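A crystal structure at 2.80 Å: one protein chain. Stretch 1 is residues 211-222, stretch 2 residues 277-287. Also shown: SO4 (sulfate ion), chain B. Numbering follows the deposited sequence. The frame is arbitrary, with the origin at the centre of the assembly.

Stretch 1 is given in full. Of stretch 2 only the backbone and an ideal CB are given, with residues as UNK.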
# COMPACT_ATOMS: atom_id res chain seq x y z
N VAL A 211 11.09 -25.54 -3.95
CA VAL A 211 11.00 -25.14 -2.55
C VAL A 211 10.45 -26.31 -1.75
O VAL A 211 9.36 -26.82 -2.03
CB VAL A 211 10.07 -23.92 -2.38
CG1 VAL A 211 10.17 -23.40 -0.96
CG2 VAL A 211 10.45 -22.83 -3.37
N SER A 212 11.22 -26.75 -0.75
CA SER A 212 10.85 -27.87 0.10
C SER A 212 10.53 -27.40 1.52
O SER A 212 10.85 -26.27 1.89
CB SER A 212 11.99 -28.88 0.17
OG SER A 212 13.14 -28.25 0.71
N GLY A 213 9.92 -28.29 2.30
CA GLY A 213 9.56 -27.96 3.67
C GLY A 213 8.51 -26.87 3.65
O GLY A 213 8.52 -25.97 4.49
N MSE A 214 7.61 -26.95 2.69
CA MSE A 214 6.56 -25.96 2.57
C MSE A 214 5.47 -26.08 3.62
O MSE A 214 4.97 -27.18 3.88
CB MSE A 214 5.94 -26.03 1.17
CG MSE A 214 6.71 -25.25 0.11
SE MSE A 214 6.70 -23.36 0.52
CE MSE A 214 4.79 -23.07 0.41
N LEU A 215 5.11 -24.95 4.23
CA LEU A 215 4.04 -24.94 5.23
C LEU A 215 2.74 -24.92 4.45
O LEU A 215 2.77 -24.93 3.22
CB LEU A 215 4.14 -23.69 6.12
CG LEU A 215 5.50 -23.49 6.80
CD1 LEU A 215 5.50 -22.22 7.62
CD2 LEU A 215 5.81 -24.69 7.66
N ILE A 216 1.60 -24.90 5.13
CA ILE A 216 0.31 -24.87 4.44
C ILE A 216 -0.38 -23.55 4.70
O ILE A 216 -0.26 -22.99 5.77
CB ILE A 216 -0.61 -26.02 4.91
CG1 ILE A 216 -0.17 -27.34 4.27
CG2 ILE A 216 -2.06 -25.74 4.53
CD1 ILE A 216 -0.97 -28.53 4.72
N GLY A 217 -1.09 -23.03 3.70
CA GLY A 217 -1.78 -21.77 3.90
C GLY A 217 -1.01 -20.51 3.58
O GLY A 217 -1.53 -19.42 3.78
N LEU A 218 0.23 -20.63 3.12
CA LEU A 218 1.00 -19.45 2.76
C LEU A 218 0.40 -18.83 1.49
O LEU A 218 0.36 -19.45 0.44
CB LEU A 218 2.45 -19.81 2.52
CG LEU A 218 3.21 -20.12 3.81
CD1 LEU A 218 4.65 -20.48 3.49
CD2 LEU A 218 3.16 -18.91 4.72
N GLY A 219 -0.07 -17.59 1.61
CA GLY A 219 -0.67 -16.92 0.47
C GLY A 219 -1.99 -16.28 0.82
O GLY A 219 -2.86 -16.92 1.41
N GLU A 220 -2.13 -15.01 0.47
CA GLU A 220 -3.34 -14.23 0.74
C GLU A 220 -4.33 -14.34 -0.41
O GLU A 220 -4.20 -13.64 -1.41
CB GLU A 220 -2.98 -12.76 0.94
CG GLU A 220 -2.26 -12.46 2.25
CD GLU A 220 -3.11 -12.82 3.45
OE1 GLU A 220 -2.68 -13.69 4.25
OE2 GLU A 220 -4.20 -12.21 3.61
N VAL A 221 -5.32 -15.20 -0.26
CA VAL A 221 -6.30 -15.42 -1.30
C VAL A 221 -7.02 -14.17 -1.79
O VAL A 221 -7.29 -13.22 -1.03
CB VAL A 221 -7.38 -16.43 -0.90
CG1 VAL A 221 -8.52 -15.72 -0.18
CG2 VAL A 221 -7.90 -17.13 -2.12
N LEU A 222 -7.33 -14.26 -3.08
CA LEU A 222 -8.00 -13.28 -3.92
C LEU A 222 -7.00 -12.47 -4.73
O LEU A 222 -6.77 -12.80 -5.89
CB LEU A 222 -8.91 -12.38 -3.10
CG LEU A 222 -10.37 -12.75 -3.44
CD1 LEU A 222 -10.68 -12.37 -4.87
CD2 LEU A 222 -10.61 -14.24 -3.26
N UNK A 277 -2.74 -24.37 -4.53
CA UNK A 277 -4.11 -24.68 -4.91
C UNK A 277 -4.99 -23.56 -4.42
O UNK A 277 -5.06 -23.32 -3.22
CB UNK A 277 -4.57 -26.03 -4.35
N UNK A 278 -5.67 -22.87 -5.33
CA UNK A 278 -6.52 -21.77 -4.93
C UNK A 278 -5.71 -20.53 -4.58
O UNK A 278 -6.26 -19.54 -4.10
CB UNK A 278 -7.39 -22.18 -3.74
N UNK A 279 -4.40 -20.58 -4.82
CA UNK A 279 -3.57 -19.44 -4.51
C UNK A 279 -2.88 -19.54 -3.18
O UNK A 279 -2.18 -18.63 -2.76
CB UNK A 279 -4.41 -18.16 -4.55
N UNK A 280 -3.10 -20.66 -2.50
CA UNK A 280 -2.47 -20.86 -1.21
C UNK A 280 -1.70 -22.17 -1.31
O UNK A 280 -2.13 -23.08 -2.04
CB UNK A 280 -3.49 -20.88 -0.07
N UNK A 281 -0.55 -22.25 -0.62
CA UNK A 281 0.30 -23.45 -0.64
C UNK A 281 -0.40 -24.60 0.06
O UNK A 281 -1.07 -24.38 1.07
CB UNK A 281 1.65 -23.17 0.02
N UNK A 282 -0.24 -25.81 -0.46
CA UNK A 282 -0.88 -26.99 0.11
C UNK A 282 0.05 -27.92 0.89
O UNK A 282 -0.35 -28.99 1.33
CB UNK A 282 -1.54 -27.79 -1.02
N UNK A 283 1.31 -27.52 1.05
CA UNK A 283 2.26 -28.35 1.76
C UNK A 283 3.28 -28.98 0.83
O UNK A 283 4.46 -29.06 1.16
CB UNK A 283 1.52 -29.44 2.54
N UNK A 284 2.84 -29.42 -0.34
CA UNK A 284 3.76 -30.04 -1.29
C UNK A 284 4.88 -29.10 -1.70
O UNK A 284 4.79 -27.89 -1.51
CB UNK A 284 3.00 -30.51 -2.53
N UNK A 285 5.94 -29.66 -2.28
CA UNK A 285 7.07 -28.86 -2.72
C UNK A 285 6.59 -27.84 -3.71
O UNK A 285 5.47 -27.94 -4.22
CB UNK A 285 8.17 -29.73 -3.33
N UNK A 286 7.43 -26.86 -4.00
CA UNK A 286 7.06 -25.81 -4.94
C UNK A 286 7.81 -26.04 -6.25
O UNK A 286 9.03 -26.12 -6.26
CB UNK A 286 7.37 -24.42 -4.37
N UNK A 287 7.06 -26.17 -7.34
CA UNK A 287 7.65 -26.38 -8.67
C UNK A 287 7.47 -25.14 -9.52
O UNK A 287 6.42 -24.94 -10.12
CB UNK A 287 7.02 -27.59 -9.36
S SO4 B . -5.72 -22.83 -9.17
O1 SO4 B . -7.15 -23.05 -8.83
O2 SO4 B . -4.93 -22.56 -7.94
O3 SO4 B . -5.17 -24.02 -9.84
O4 SO4 B . -5.61 -21.66 -10.07

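Position 277 lies beyond the reach of stretch 1, so the visible atoms hardly restrict it; it is Leu277, whose N donates to O of 280 (2.9 Å) across a type I' turn. At 278 the positive phi (76°) favours glycine, with asparagine a conceivable alternative. The residue is Gly278; its N donates to O2 of the sulfate ion at 2.7 Å, and its O lies 3.5 Å from Val221 CG2.

Position 279 is stricter. With phi/psi of 97/2, a CB would be jammed against the preceding carbonyl oxygen, although stretch 1 leaves room. Gly279 answers the backbone alone.

At 280 CA-to-CB points sideways, over the backbone of 217 to 219, which has carbonyl oxygens but leaves room. A beta-branched residue, valine, isoleucine or threonine, suits the extended strand. Ile280 places CD1 4.0 Å from Gly217 N and CG2 3.6 Å from Gly219 O and 4.4 Å from Val221 CB.

Position 281 points toward stretch 1. The backbone is already held there, Gly217 N donating to its O (3.0 Å) and its own N to Leu218 O (3.1 Å). The ideal CB is only 3.2 Å from Met214 CE, leaving little space, while Leu215 O offers an acceptor and Leu218 N a donor. A small residue fits, and a hydroxyl could serve both groups. The deposited Ser281, chi1 p, donates from OG to Leu215 O (3.1 Å) and accepts there from Leu218 N (3.0 Å).

Position 282 points away; stretch 1 sets little limit, and many residues would do. Asn282 turns inward on its own stretch: OD1 accepts from N of 284 at 2.8 Å.

At 283, phi/psi of 108/-40 would jam a CB against the preceding carbonyl oxygen, and the ideal CB is also a tight 3.2 Å from Ile216 CG1. Both point to glycine, and Gly283 lets Ile216 CG1 approach its N to 3.5 Å.

Position 284 points away, with no stretch 1 atom near its CB, so almost any residue, polar or charged included, would suit; it is Glu284.

At 285 the CB points sideways, 3.4 Å from Val211 O, beside Ser212; a short polar chain is plausible. Asn285 brings OD1 to 3.4 Å from Ser212 CB, a contact without a hydrogen bond.

Position 286 pairs antiparallel with Val211, its N donating to Val211 O (2.8 Å) and Val211 N to its O (3.1 Å). Its CB shares a sheet face with Val211 and nears Met214, calling for an aliphatic residue. Leu286 packs CB 3.4 Å from Val211 CB and CD2 3.8 Å from Met214 SE.

Position 287 points away, its strand setting suiting a branched aliphatic; it is Ile287.

Stretch 2, residues 277-287: LGGISNGENLI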
# COMPACT_ATOMS: atom_id res chain seq x y z
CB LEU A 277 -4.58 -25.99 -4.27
CG LEU A 277 -4.00 -27.28 -4.83
CD1 LEU A 277 -4.07 -28.38 -3.76
CD2 LEU A 277 -4.75 -27.65 -6.10
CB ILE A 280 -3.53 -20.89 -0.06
CG1 ILE A 280 -4.35 -22.16 -0.10
CG2 ILE A 280 -4.48 -19.71 -0.21
CD1 ILE A 280 -3.79 -23.28 0.77
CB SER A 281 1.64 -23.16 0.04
OG SER A 281 1.45 -22.75 1.38
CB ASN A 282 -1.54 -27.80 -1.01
CG ASN A 282 -0.53 -28.48 -1.91
OD1 ASN A 282 0.68 -28.33 -1.72
ND2 ASN A 282 -1.02 -29.22 -2.90
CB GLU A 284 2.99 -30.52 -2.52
CG GLU A 284 2.05 -31.65 -2.21
CD GLU A 284 2.77 -32.89 -1.68
OE1 GLU A 284 2.56 -33.26 -0.50
OE2 GLU A 284 3.56 -33.48 -2.45
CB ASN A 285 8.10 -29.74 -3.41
CG ASN A 285 8.69 -30.76 -2.48
OD1 ASN A 285 9.65 -30.47 -1.77
ND2 ASN A 285 8.11 -31.96 -2.46
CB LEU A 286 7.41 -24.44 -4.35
CG LEU A 286 6.34 -23.35 -4.18
CD1 LEU A 286 4.98 -23.91 -3.76
CD2 LEU A 286 6.85 -22.35 -3.17
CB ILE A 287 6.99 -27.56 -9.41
CG1 ILE A 287 6.90 -28.78 -8.49
CG2 ILE A 287 7.80 -27.92 -10.64
CD1 ILE A 287 8.24 -29.26 -8.01
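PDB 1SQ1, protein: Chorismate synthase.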